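Local coordinates for protein tRNA (cytosine(38)-C(5))-methyltransferase (Schizosaccharomyces pombe, PDB 6FDF) that methylates carbon 5 of cytosine 38 in the anticodon loop of tRNA(Asp), and more weakly of tRNA(Glu), using S-adenosyl-L-methionine as methyl donor, at residues A[14-18]-A[81-85]; A[66-72]-A[111-117]; A[230-234]-A[262-266]; A[286-292]-A[312-318]. All blocks are in the same frame, centred on the assembly; numbering follows the deposited sequence.

Interaction 1 of 4, residues A[14-18]-A[81-85]; sequences LELYS and MSPSC. With SAH (S-adenosyl-L-homocysteine), chain E.
Where two neighbouring parallel strands of a Rossmann-like, class I methyltransferase sheet end, their loops diverge beside the bound S-adenosyl-L-homocysteine, and this buried contact between 14-18 and 81-85 is a worked example. Strand 11-16 stops at L16, beside M81 at the close of strand 78-81; their CA atoms lie 4.8 Å apart, and Y17 follows opposite S82 at 5.7 Å. M81 CA meets L16 O at 3.5 Å in a nearly straight CA-H...O contact, while L16 CB and M81 CB pack at 4.1 Å. Y17 then breaks the strand with left-handed backbone angles (phi 56°, psi 55°), which swing its m-rotamer side chain across the second segment. P83 CA sits over one face of the ring, a CH-pi contact 3.4 Å from the centroid; M81 CB, 3.9 Å from Y17 CD1, lies at the edge. Helix 103-111 also packs on this ring through A104, F105 and I108. On the ligand side, the amino group gives a weak hydrogen bond to the carbonyl of Y17 (SAH N to Y17 O, 3.4 Å), and S82 OG is held by E125. The segment 81-85 runs on to C85, the predicted catalytic cysteine of this C5-methyltransferase family. Just before it, one water bridges the two segments, accepting from Y17 OH at 2.8 Å and donating to S84 O at 2.8 Å.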
# COMPACT_ATOMS: atom_id res chain seq x y z
N LEU A 14 -8.33 -12.00 -8.84
CA LEU A 14 -7.90 -12.65 -7.60
C LEU A 14 -7.00 -11.67 -6.85
O LEU A 14 -5.98 -11.23 -7.39
CB LEU A 14 -7.17 -13.95 -7.90
CG LEU A 14 -6.58 -14.72 -6.71
CD1 LEU A 14 -7.70 -15.20 -5.79
CD2 LEU A 14 -5.73 -15.87 -7.20
N GLU A 15 -7.37 -11.35 -5.62
CA GLU A 15 -6.70 -10.30 -4.85
C GLU A 15 -5.93 -10.96 -3.70
O GLU A 15 -6.48 -11.21 -2.63
CB GLU A 15 -7.75 -9.29 -4.35
CG GLU A 15 -7.22 -8.05 -3.67
CD GLU A 15 -8.34 -7.11 -3.26
OE1 GLU A 15 -8.04 -6.05 -2.67
OE2 GLU A 15 -9.52 -7.44 -3.51
N LEU A 16 -4.66 -11.26 -3.95
CA LEU A 16 -3.82 -11.97 -2.99
C LEU A 16 -3.14 -10.98 -2.04
O LEU A 16 -2.71 -9.90 -2.47
CB LEU A 16 -2.76 -12.79 -3.72
CG LEU A 16 -3.29 -13.86 -4.67
CD1 LEU A 16 -2.19 -14.40 -5.56
CD2 LEU A 16 -3.96 -14.97 -3.88
N TYR A 17 -3.00 -11.38 -0.77
CA TYR A 17 -2.49 -10.49 0.28
C TYR A 17 -3.36 -9.23 0.35
O TYR A 17 -2.87 -8.10 0.24
CB TYR A 17 -1.01 -10.11 0.05
CG TYR A 17 -0.02 -11.22 -0.27
CD1 TYR A 17 0.21 -11.61 -1.59
CD2 TYR A 17 0.72 -11.83 0.74
CE1 TYR A 17 1.14 -12.60 -1.89
CE2 TYR A 17 1.65 -12.83 0.44
CZ TYR A 17 1.85 -13.20 -0.87
OH TYR A 17 2.79 -14.16 -1.18
N SER A 18 -4.66 -9.45 0.52
CA SER A 18 -5.65 -8.41 0.24
C SER A 18 -5.67 -7.30 1.29
O SER A 18 -6.06 -6.17 0.97
CB SER A 18 -7.04 -9.02 0.12
OG SER A 18 -7.24 -10.03 1.11
N MET A 81 -1.15 -8.72 -6.23
CA MET A 81 -0.49 -9.22 -5.03
C MET A 81 0.43 -8.16 -4.46
O MET A 81 1.09 -7.42 -5.21
CB MET A 81 0.30 -10.51 -5.32
CG MET A 81 1.30 -10.40 -6.46
SD MET A 81 1.99 -12.00 -6.92
CE MET A 81 0.74 -12.61 -8.04
N SER A 82 0.47 -8.10 -3.13
CA SER A 82 1.43 -7.27 -2.39
C SER A 82 2.13 -8.22 -1.43
O SER A 82 1.82 -8.27 -0.23
CB SER A 82 0.73 -6.11 -1.67
OG SER A 82 1.69 -5.19 -1.15
N PRO A 83 3.08 -9.02 -1.93
CA PRO A 83 3.60 -10.13 -1.13
C PRO A 83 4.51 -9.67 -0.02
O PRO A 83 4.99 -8.53 0.02
CB PRO A 83 4.36 -10.98 -2.16
CG PRO A 83 4.71 -10.01 -3.25
CD PRO A 83 3.55 -9.06 -3.33
N SER A 84 4.74 -10.58 0.92
CA SER A 84 5.63 -10.35 2.06
C SER A 84 6.95 -11.02 1.70
O SER A 84 7.07 -12.25 1.74
CB SER A 84 5.03 -10.92 3.34
OG SER A 84 5.98 -10.90 4.40
N CYS A 85 7.95 -10.22 1.33
CA CYS A 85 9.21 -10.76 0.86
C CYS A 85 10.40 -10.44 1.74
O CYS A 85 11.49 -10.97 1.49
CB CYS A 85 9.46 -10.29 -0.58
SG CYS A 85 8.32 -11.10 -1.74
N SAH E . -2.15 -4.78 -0.07
CA SAH E . -2.99 -4.86 1.11
CB SAH E . -2.17 -5.20 2.35
CG SAH E . -0.91 -5.99 2.00
SD SAH E . 0.22 -6.10 3.35
C SAH E . -3.73 -3.57 1.29
O SAH E . -3.61 -2.69 0.41
OXT SAH E . -4.44 -3.45 2.31
C5' SAH E . 0.55 -7.82 3.18
C4' SAH E . -0.68 -8.61 3.63
O4' SAH E . -0.45 -9.97 3.30
C3' SAH E . -0.94 -8.52 5.13
O3' SAH E . -2.31 -8.17 5.37
C2' SAH E . -0.73 -9.95 5.64
O2' SAH E . -1.70 -10.33 6.62
C1' SAH E . -0.90 -10.78 4.37
N9 SAH E . -0.07 -12.01 4.33
C8 SAH E . 1.24 -12.13 4.63
N7 SAH E . 1.64 -13.41 4.46
C5 SAH E . 0.59 -14.14 4.06
C6 SAH E . 0.33 -15.55 3.70
N6 SAH E . 1.32 -16.47 3.76
N1 SAH E . -0.93 -15.88 3.33
C2 SAH E . -1.92 -14.97 3.27
N3 SAH E . -1.76 -13.67 3.58
C4 SAH E . -0.55 -13.21 3.98
O HOH W 1 4.87 -13.68 0.68

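Interaction 2 of 4, residues A[66-72]-A[111-117]; sequences LTAKDFD and VLPHVNN
L66 enters in extended conformation and lends its backbone to the contact: L66 O lies 3.8 Å from V111 CG2, while its side chain packs on L16 of the central sheet. T67 is the N-cap of helix 68-74 and forms a capping box with D70, in which D70 N donates to T67 OG1 (3.2 Å) and T67 N to D70 OD2 (3.0 Å). A68, in the first turn, points at the partner segment; its CA is 5.2 Å from that of V115, and its CB touches V111 CG1 at 3.9 Å and H114 CB at 4.0 Å. One turn on, F71 (m rotamer) completes the apolar patch, with CD2 3.6 Å from V111 CG1 and CB 3.8 Å from V115 CG1; its ring also stacks with W79. D72, again m, reaches the departing chain: N116 N donates to D72 OD1 at 2.8 Å and 174°. Water 2 joins D72 OD1 (2.6 Å) to N117 N (3.0 Å), and water 3 donates to D72 OD2 (2.7 Å) and H114 O (2.8 Å). Opposite, V111 (t) ends helix 103-111, a 3-10 turn covers 112-114, V115 is extended, and N116 returns to helical angles. Away from the annotated sites, though the L66 side chain is about 7 Å from the bound S-adenosyl-L-homocysteine, this packing joins one helix start to another helix's end, both in connections between parallel strands of a Rossmann-like alpha/beta fold.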
# COMPACT_ATOMS: atom_id res chain seq x y z
N LEU A 66 -1.64 -22.62 -1.29
CA LEU A 66 -2.42 -22.64 -2.51
C LEU A 66 -1.82 -23.60 -3.52
O LEU A 66 -0.60 -23.68 -3.68
CB LEU A 66 -2.49 -21.23 -3.10
CG LEU A 66 -3.46 -20.25 -2.44
CD1 LEU A 66 -3.21 -18.83 -2.96
CD2 LEU A 66 -4.89 -20.67 -2.70
N THR A 67 -2.69 -24.33 -4.21
CA THR A 67 -2.30 -25.28 -5.25
C THR A 67 -2.80 -24.80 -6.60
O THR A 67 -3.60 -23.88 -6.71
CB THR A 67 -2.88 -26.66 -4.97
OG1 THR A 67 -4.31 -26.58 -5.07
CG2 THR A 67 -2.49 -27.14 -3.58
N ALA A 68 -2.33 -25.48 -7.65
CA ALA A 68 -2.78 -25.14 -8.99
C ALA A 68 -4.27 -25.37 -9.14
O ALA A 68 -4.95 -24.60 -9.83
CB ALA A 68 -2.01 -25.95 -10.03
N LYS A 69 -4.80 -26.40 -8.47
CA LYS A 69 -6.24 -26.64 -8.49
C LYS A 69 -7.01 -25.49 -7.84
O LYS A 69 -8.13 -25.17 -8.27
CB LYS A 69 -6.56 -27.96 -7.79
CG LYS A 69 -6.00 -29.18 -8.50
CD LYS A 69 -6.49 -30.48 -7.86
CE LYS A 69 -7.98 -30.69 -8.11
NZ LYS A 69 -8.40 -32.08 -7.80
N ASP A 70 -6.45 -24.88 -6.79
CA ASP A 70 -7.07 -23.70 -6.20
C ASP A 70 -7.14 -22.56 -7.21
O ASP A 70 -8.19 -21.94 -7.40
CB ASP A 70 -6.30 -23.25 -4.95
CG ASP A 70 -6.36 -24.27 -3.83
OD1 ASP A 70 -7.37 -25.01 -3.73
OD2 ASP A 70 -5.40 -24.33 -3.04
N PHE A 71 -6.01 -22.25 -7.85
CA PHE A 71 -6.00 -21.18 -8.85
C PHE A 71 -6.93 -21.51 -10.02
O PHE A 71 -7.56 -20.61 -10.58
CB PHE A 71 -4.58 -20.95 -9.35
CG PHE A 71 -3.69 -20.26 -8.36
CD1 PHE A 71 -3.90 -18.93 -8.04
CD2 PHE A 71 -2.64 -20.93 -7.75
CE1 PHE A 71 -3.08 -18.28 -7.13
CE2 PHE A 71 -1.82 -20.29 -6.84
CZ PHE A 71 -2.04 -18.96 -6.53
N ASP A 72 -7.02 -22.79 -10.39
CA ASP A 72 -7.93 -23.19 -11.46
C ASP A 72 -9.38 -22.91 -11.09
O ASP A 72 -10.16 -22.42 -11.92
CB ASP A 72 -7.76 -24.68 -11.77
CG ASP A 72 -6.46 -24.99 -12.49
OD1 ASP A 72 -5.87 -24.07 -13.09
OD2 ASP A 72 -6.05 -26.17 -12.47
N VAL A 111 3.78 -22.49 -8.49
CA VAL A 111 2.52 -23.07 -8.92
C VAL A 111 2.02 -22.46 -10.23
O VAL A 111 1.36 -23.14 -11.02
CB VAL A 111 1.48 -22.91 -7.79
CG1 VAL A 111 0.09 -23.22 -8.28
CG2 VAL A 111 1.86 -23.79 -6.59
N LEU A 112 2.35 -21.19 -10.49
CA LEU A 112 1.89 -20.49 -11.69
C LEU A 112 2.06 -21.28 -12.98
O LEU A 112 1.11 -21.33 -13.77
CB LEU A 112 2.60 -19.13 -11.77
CG LEU A 112 2.39 -18.30 -13.03
CD1 LEU A 112 0.94 -17.90 -13.16
CD2 LEU A 112 3.30 -17.07 -12.99
N PRO A 113 3.21 -21.92 -13.26
CA PRO A 113 3.36 -22.63 -14.54
C PRO A 113 2.49 -23.86 -14.67
O PRO A 113 2.44 -24.46 -15.76
CB PRO A 113 4.85 -23.02 -14.56
CG PRO A 113 5.50 -22.14 -13.54
CD PRO A 113 4.47 -21.92 -12.49
N HIS A 114 1.81 -24.27 -13.61
CA HIS A 114 1.01 -25.49 -13.61
C HIS A 114 -0.48 -25.22 -13.79
O HIS A 114 -1.26 -26.18 -13.82
CB HIS A 114 1.22 -26.25 -12.30
CG HIS A 114 2.58 -26.87 -12.17
ND1 HIS A 114 3.63 -26.23 -11.56
CD2 HIS A 114 3.05 -28.08 -12.55
CE1 HIS A 114 4.69 -27.01 -11.58
NE2 HIS A 114 4.37 -28.14 -12.17
N VAL A 115 -0.91 -23.96 -13.90
CA VAL A 115 -2.34 -23.67 -13.93
C VAL A 115 -2.90 -23.94 -15.32
O VAL A 115 -2.19 -23.94 -16.32
CB VAL A 115 -2.63 -22.22 -13.49
CG1 VAL A 115 -2.12 -21.97 -12.06
CG2 VAL A 115 -2.05 -21.21 -14.48
N ASN A 116 -4.21 -24.19 -15.37
CA ASN A 116 -4.87 -24.47 -16.64
C ASN A 116 -4.83 -23.26 -17.57
O ASN A 116 -4.58 -23.40 -18.78
CB ASN A 116 -6.32 -24.89 -16.41
CG ASN A 116 -6.45 -26.34 -15.98
OD1 ASN A 116 -5.72 -27.21 -16.45
ND2 ASN A 116 -7.41 -26.61 -15.10
N ASN A 117 -5.07 -22.07 -17.03
CA ASN A 117 -5.18 -20.85 -17.82
C ASN A 117 -4.38 -19.75 -17.12
O ASN A 117 -4.83 -19.18 -16.13
CB ASN A 117 -6.63 -20.43 -17.99
CG ASN A 117 -7.47 -21.50 -18.66
OD1 ASN A 117 -8.33 -22.11 -18.03
ND2 ASN A 117 -7.21 -21.74 -19.93
O HOH W 2 -6.29 -21.78 -14.34
O HOH W 3 -3.73 -27.25 -13.16

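Interaction 3 of 4, residues A[230-234]-A[262-266]; sequences DIVKP and HENTH
A single lysine illustrates how a long side chain can span a gap that two backbones leave open. K233, just past the short strand 231-232, leaves its CA toward 262-266 and runs m, t, then an off-well chi3 of -102° and t; that bend delivers NZ to the turn before helix 265-272. There NZ makes a weak hydrogen bond to T265 OG1 at 3.4 Å and sits close to two carbonyls, 3.1 Å from E263 O (at a poor angle for bonding) and 3.7 Å from H262 O. The T265 hydroxyl is shared, since it is also hydrogen-bonded to Q258. With chi1 at -63°, T265 turns OG1 to the lysine and leaves CG2 to meet I231 CD1 at 3.9 Å; I231 extends that far in an m,t rotamer. Strand 231-232 runs parallel to strand 256-258 in a small mixed three-stranded sheet, separate from the large sheet of the methyltransferase fold, and the helix that follows 256-258 is laid beside this edge strand. The backbones stay well apart, the nearest CA atoms being those of I231 and T265 at 8.1 Å, and only 175 Å² is buried. V232 points away from 262-266 and packs on S255 and F281, while N264 (chi1 t) serves as N-cap, its OD1 accepting from E267 N.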
# COMPACT_ATOMS: atom_id res chain seq x y z
N ASP A 230 9.95 14.12 12.53
CA ASP A 230 9.77 15.04 11.42
C ASP A 230 8.45 15.77 11.62
O ASP A 230 7.39 15.14 11.65
CB ASP A 230 9.78 14.31 10.08
CG ASP A 230 9.56 15.24 8.90
OD1 ASP A 230 10.47 16.04 8.60
OD2 ASP A 230 8.48 15.17 8.27
N ILE A 231 8.52 17.10 11.77
CA ILE A 231 7.34 17.91 12.06
C ILE A 231 6.91 18.61 10.79
O ILE A 231 7.72 19.28 10.13
CB ILE A 231 7.63 18.93 13.18
CG1 ILE A 231 8.03 18.21 14.47
CG2 ILE A 231 6.42 19.83 13.41
CD1 ILE A 231 8.51 19.14 15.57
N VAL A 232 5.62 18.49 10.45
CA VAL A 232 5.06 19.18 9.30
C VAL A 232 3.92 20.08 9.78
O VAL A 232 3.39 19.93 10.88
CB VAL A 232 4.56 18.21 8.21
CG1 VAL A 232 5.70 17.31 7.72
CG2 VAL A 232 3.39 17.37 8.71
N LYS A 233 3.56 21.04 8.93
CA LYS A 233 2.48 21.97 9.19
C LYS A 233 1.40 21.81 8.13
O LYS A 233 1.62 21.14 7.11
CB LYS A 233 3.01 23.41 9.21
CG LYS A 233 3.83 23.73 10.47
CD LYS A 233 4.50 25.11 10.41
CE LYS A 233 5.98 24.96 10.07
NZ LYS A 233 6.76 26.20 10.35
N PRO A 234 0.19 22.34 8.36
CA PRO A 234 -0.87 22.21 7.34
C PRO A 234 -0.46 22.67 5.96
O PRO A 234 -0.94 22.12 4.96
CB PRO A 234 -2.00 23.07 7.92
CG PRO A 234 -1.80 22.98 9.39
CD PRO A 234 -0.31 22.96 9.60
N HIS A 262 3.56 28.82 15.27
CA HIS A 262 4.97 29.21 15.32
C HIS A 262 5.62 29.01 13.95
O HIS A 262 5.55 27.93 13.37
CB HIS A 262 5.72 28.40 16.38
CG HIS A 262 5.21 28.59 17.77
ND1 HIS A 262 4.20 27.82 18.31
CD2 HIS A 262 5.58 29.46 18.74
CE1 HIS A 262 3.96 28.22 19.54
NE2 HIS A 262 4.79 29.21 19.83
N GLU A 263 6.26 30.07 13.44
CA GLU A 263 6.95 29.96 12.16
C GLU A 263 8.27 29.21 12.30
O GLU A 263 8.64 28.43 11.41
CB GLU A 263 7.18 31.35 11.57
CG GLU A 263 5.90 32.14 11.34
CD GLU A 263 6.15 33.50 10.71
OE1 GLU A 263 7.15 33.64 9.97
OE2 GLU A 263 5.36 34.43 10.96
N ASN A 264 8.99 29.42 13.40
CA ASN A 264 10.32 28.84 13.60
C ASN A 264 10.15 27.64 14.53
O ASN A 264 10.22 27.76 15.75
CB ASN A 264 11.30 29.87 14.17
CG ASN A 264 12.75 29.39 14.11
OD1 ASN A 264 13.02 28.19 14.16
ND2 ASN A 264 13.68 30.33 14.00
N THR A 265 9.94 26.47 13.92
CA THR A 265 9.59 25.27 14.69
C THR A 265 10.76 24.83 15.57
O THR A 265 10.56 24.52 16.76
CB THR A 265 9.17 24.16 13.75
OG1 THR A 265 7.98 24.55 13.04
CG2 THR A 265 8.89 22.85 14.51
N HIS A 266 11.97 24.80 15.01
CA HIS A 266 13.13 24.34 15.79
C HIS A 266 13.39 25.26 16.97
O HIS A 266 13.69 24.79 18.08
CB HIS A 266 14.37 24.25 14.91
CG HIS A 266 15.60 23.86 15.66
ND1 HIS A 266 16.64 24.74 15.90
CD2 HIS A 266 15.96 22.70 16.25
CE1 HIS A 266 17.58 24.13 16.60
NE2 HIS A 266 17.19 22.89 16.82

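Interaction 4 of 4, residues A[286-292]-A[312-318]; sequences VARLMGF and LGNSINV. With SAH (S-adenosyl-L-homocysteine), chain E.
Two helix ends interlock here, with L312 (m,t) as the main bump, filling a hollow lined by the side chains of V286, A287 and F292: CD2 rests 4.0 Å from A287 CB and 4.0 Å from F292 CE1, while its CB meets V286 CG1 at 4.1 Å. In return M290, fully extended beyond chi1, lays SD 3.2 Å from L312 O. V318 CG2 sits over one face of the F292 ring, 3.7 Å from the centroid in a CH-pi contact; S315 CB lies at the edge. Helix 283-289 closes in a Schellman motif (F292 N to A287 O, 2.9 Å; G291 N to R288 O, 3.0 Å) whose C-prime residue is G291, at phi 87°, where a CB would jam against M290 O. V318 N donates to M290 O at 2.8 Å. N317 N-caps the next helix, OD1 accepting from V320 N, and water 4 joins its ND2 (2.7 Å) to L289 O (2.9 Å). Apolar packing is thus joined by one direct backbone hydrogen bond and a water link, next to pocket residues 314-316, where I316 N bonds SAH O weakly at 3.5 Å.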
# COMPACT_ATOMS: atom_id res chain seq x y z
N VAL A 286 -4.51 9.41 7.76
CA VAL A 286 -3.56 8.50 7.11
C VAL A 286 -4.23 7.81 5.93
O VAL A 286 -3.67 7.72 4.83
CB VAL A 286 -3.01 7.49 8.13
CG1 VAL A 286 -2.13 6.46 7.44
CG2 VAL A 286 -2.22 8.21 9.23
N ALA A 287 -5.45 7.30 6.14
CA ALA A 287 -6.19 6.67 5.05
C ALA A 287 -6.36 7.63 3.87
O ALA A 287 -6.17 7.24 2.71
CB ALA A 287 -7.56 6.19 5.54
N ARG A 288 -6.72 8.88 4.15
CA ARG A 288 -6.88 9.87 3.09
C ARG A 288 -5.57 10.11 2.35
O ARG A 288 -5.54 10.17 1.12
CB ARG A 288 -7.40 11.18 3.67
CG ARG A 288 -8.84 11.14 4.14
CD ARG A 288 -9.17 12.45 4.83
NE ARG A 288 -10.57 12.54 5.23
CZ ARG A 288 -11.08 13.55 5.92
NH1 ARG A 288 -10.30 14.56 6.29
NH2 ARG A 288 -12.37 13.56 6.23
N LEU A 289 -4.47 10.24 3.09
CA LEU A 289 -3.18 10.45 2.44
C LEU A 289 -2.78 9.25 1.59
O LEU A 289 -2.01 9.40 0.64
CB LEU A 289 -2.10 10.74 3.49
CG LEU A 289 -2.20 12.15 4.08
CD1 LEU A 289 -1.50 12.20 5.44
CD2 LEU A 289 -1.60 13.17 3.12
N MET A 290 -3.28 8.06 1.91
CA MET A 290 -3.00 6.88 1.11
C MET A 290 -4.04 6.64 0.02
O MET A 290 -3.98 5.62 -0.67
CB MET A 290 -2.89 5.65 2.03
CG MET A 290 -1.68 5.74 2.95
SD MET A 290 -1.47 4.27 3.96
CE MET A 290 0.02 4.69 4.86
N GLY A 291 -4.99 7.56 -0.15
CA GLY A 291 -5.94 7.51 -1.24
C GLY A 291 -7.20 6.71 -0.99
O GLY A 291 -7.97 6.50 -1.93
N PHE A 292 -7.44 6.27 0.24
CA PHE A 292 -8.66 5.53 0.52
C PHE A 292 -9.85 6.48 0.54
O PHE A 292 -9.74 7.62 1.00
CB PHE A 292 -8.54 4.81 1.87
CG PHE A 292 -7.68 3.59 1.81
CD1 PHE A 292 -6.31 3.68 1.96
CD2 PHE A 292 -8.25 2.34 1.59
CE1 PHE A 292 -5.52 2.55 1.90
CE2 PHE A 292 -7.47 1.21 1.53
CZ PHE A 292 -6.10 1.31 1.68
N LEU A 312 -3.12 0.20 7.95
CA LEU A 312 -2.82 1.24 6.97
C LEU A 312 -1.32 1.32 6.70
O LEU A 312 -0.90 1.55 5.56
CB LEU A 312 -3.35 2.59 7.47
CG LEU A 312 -4.87 2.73 7.35
CD1 LEU A 312 -5.41 3.90 8.19
CD2 LEU A 312 -5.27 2.89 5.88
N GLY A 313 -0.50 1.10 7.73
CA GLY A 313 0.94 1.15 7.57
C GLY A 313 1.47 0.16 6.56
O GLY A 313 2.56 0.37 6.01
N ASN A 314 0.74 -0.92 6.31
CA ASN A 314 1.11 -1.95 5.34
C ASN A 314 0.29 -1.89 4.05
O ASN A 314 0.34 -2.83 3.26
CB ASN A 314 0.94 -3.34 5.96
CG ASN A 314 1.99 -3.64 6.99
OD1 ASN A 314 3.13 -3.19 6.88
ND2 ASN A 314 1.61 -4.40 8.01
N SER A 315 -0.46 -0.81 3.83
CA SER A 315 -1.36 -0.71 2.69
C SER A 315 -0.70 0.03 1.53
O SER A 315 0.30 0.73 1.69
CB SER A 315 -2.65 0.01 3.09
OG SER A 315 -3.37 -0.71 4.07
N ILE A 316 -1.28 -0.14 0.34
CA ILE A 316 -0.81 0.54 -0.85
C ILE A 316 -1.30 1.98 -0.85
O ILE A 316 -2.17 2.34 -0.05
CB ILE A 316 -1.28 -0.18 -2.13
CG1 ILE A 316 -2.82 -0.15 -2.17
CG2 ILE A 316 -0.74 -1.59 -2.17
CD1 ILE A 316 -3.42 -0.47 -3.52
N ASN A 317 -0.79 2.78 -1.78
CA ASN A 317 -1.46 4.02 -2.14
C ASN A 317 -2.48 3.71 -3.24
O ASN A 317 -2.10 3.29 -4.34
CB ASN A 317 -0.48 5.10 -2.59
CG ASN A 317 -1.16 6.41 -2.87
OD1 ASN A 317 -1.91 6.53 -3.84
ND2 ASN A 317 -0.95 7.40 -2.00
N VAL A 318 -3.75 3.93 -2.92
CA VAL A 318 -4.86 3.56 -3.80
C VAL A 318 -4.85 4.38 -5.09
O VAL A 318 -5.17 3.87 -6.17
CB VAL A 318 -6.19 3.73 -3.04
CG1 VAL A 318 -7.38 3.55 -3.97
CG2 VAL A 318 -6.26 2.75 -1.87
N SAH E . -2.15 -4.78 -0.07
CA SAH E . -2.99 -4.86 1.11
CB SAH E . -2.17 -5.20 2.35
CG SAH E . -0.91 -5.99 2.00
SD SAH E . 0.22 -6.10 3.35
C SAH E . -3.73 -3.57 1.29
O SAH E . -3.61 -2.69 0.41
OXT SAH E . -4.44 -3.45 2.31
C5' SAH E . 0.55 -7.82 3.18
C4' SAH E . -0.68 -8.61 3.63
O4' SAH E . -0.45 -9.97 3.30
C3' SAH E . -0.94 -8.52 5.13
O3' SAH E . -2.31 -8.17 5.37
C2' SAH E . -0.73 -9.95 5.64
O2' SAH E . -1.70 -10.33 6.62
C1' SAH E . -0.90 -10.78 4.37
N9 SAH E . -0.07 -12.01 4.33
C8 SAH E . 1.24 -12.13 4.63
N7 SAH E . 1.64 -13.41 4.46
C5 SAH E . 0.59 -14.14 4.06
C6 SAH E . 0.33 -15.55 3.70
N6 SAH E . 1.32 -16.47 3.76
N1 SAH E . -0.93 -15.88 3.33
C2 SAH E . -1.92 -14.97 3.27
N3 SAH E . -1.76 -13.67 3.58
C4 SAH E . -0.55 -13.21 3.98
O HOH W 4 0.34 7.80 0.37
O HOH W 5 -3.54 9.59 -1.97

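Two of the four contacts meet at the ligand. Interactions 1 and 4, centred 16 Å apart and without direct touch, both meet S-adenosyl-L-homocysteine: Y17, S18 and S82 come from the strand ends, N314, S315 and I316 from far later in the sequence, so the pocket is closed by distant parts of the chain. Interaction 1 also carries C85, the predicted catalytic cysteine, at the end of 81-85. Interaction 2 adjoins interaction 1, their segments alternating in sequence; F71 CE1 packs 3.6 Å from L14 CD2, and L66 CD1 4.0 Å from L16 CD2, carrying the hydrophobic core outward from the sheet. Interaction 3 stands apart, its centre about 24 Å from that of interaction 4 and 53 Å from that of interaction 2.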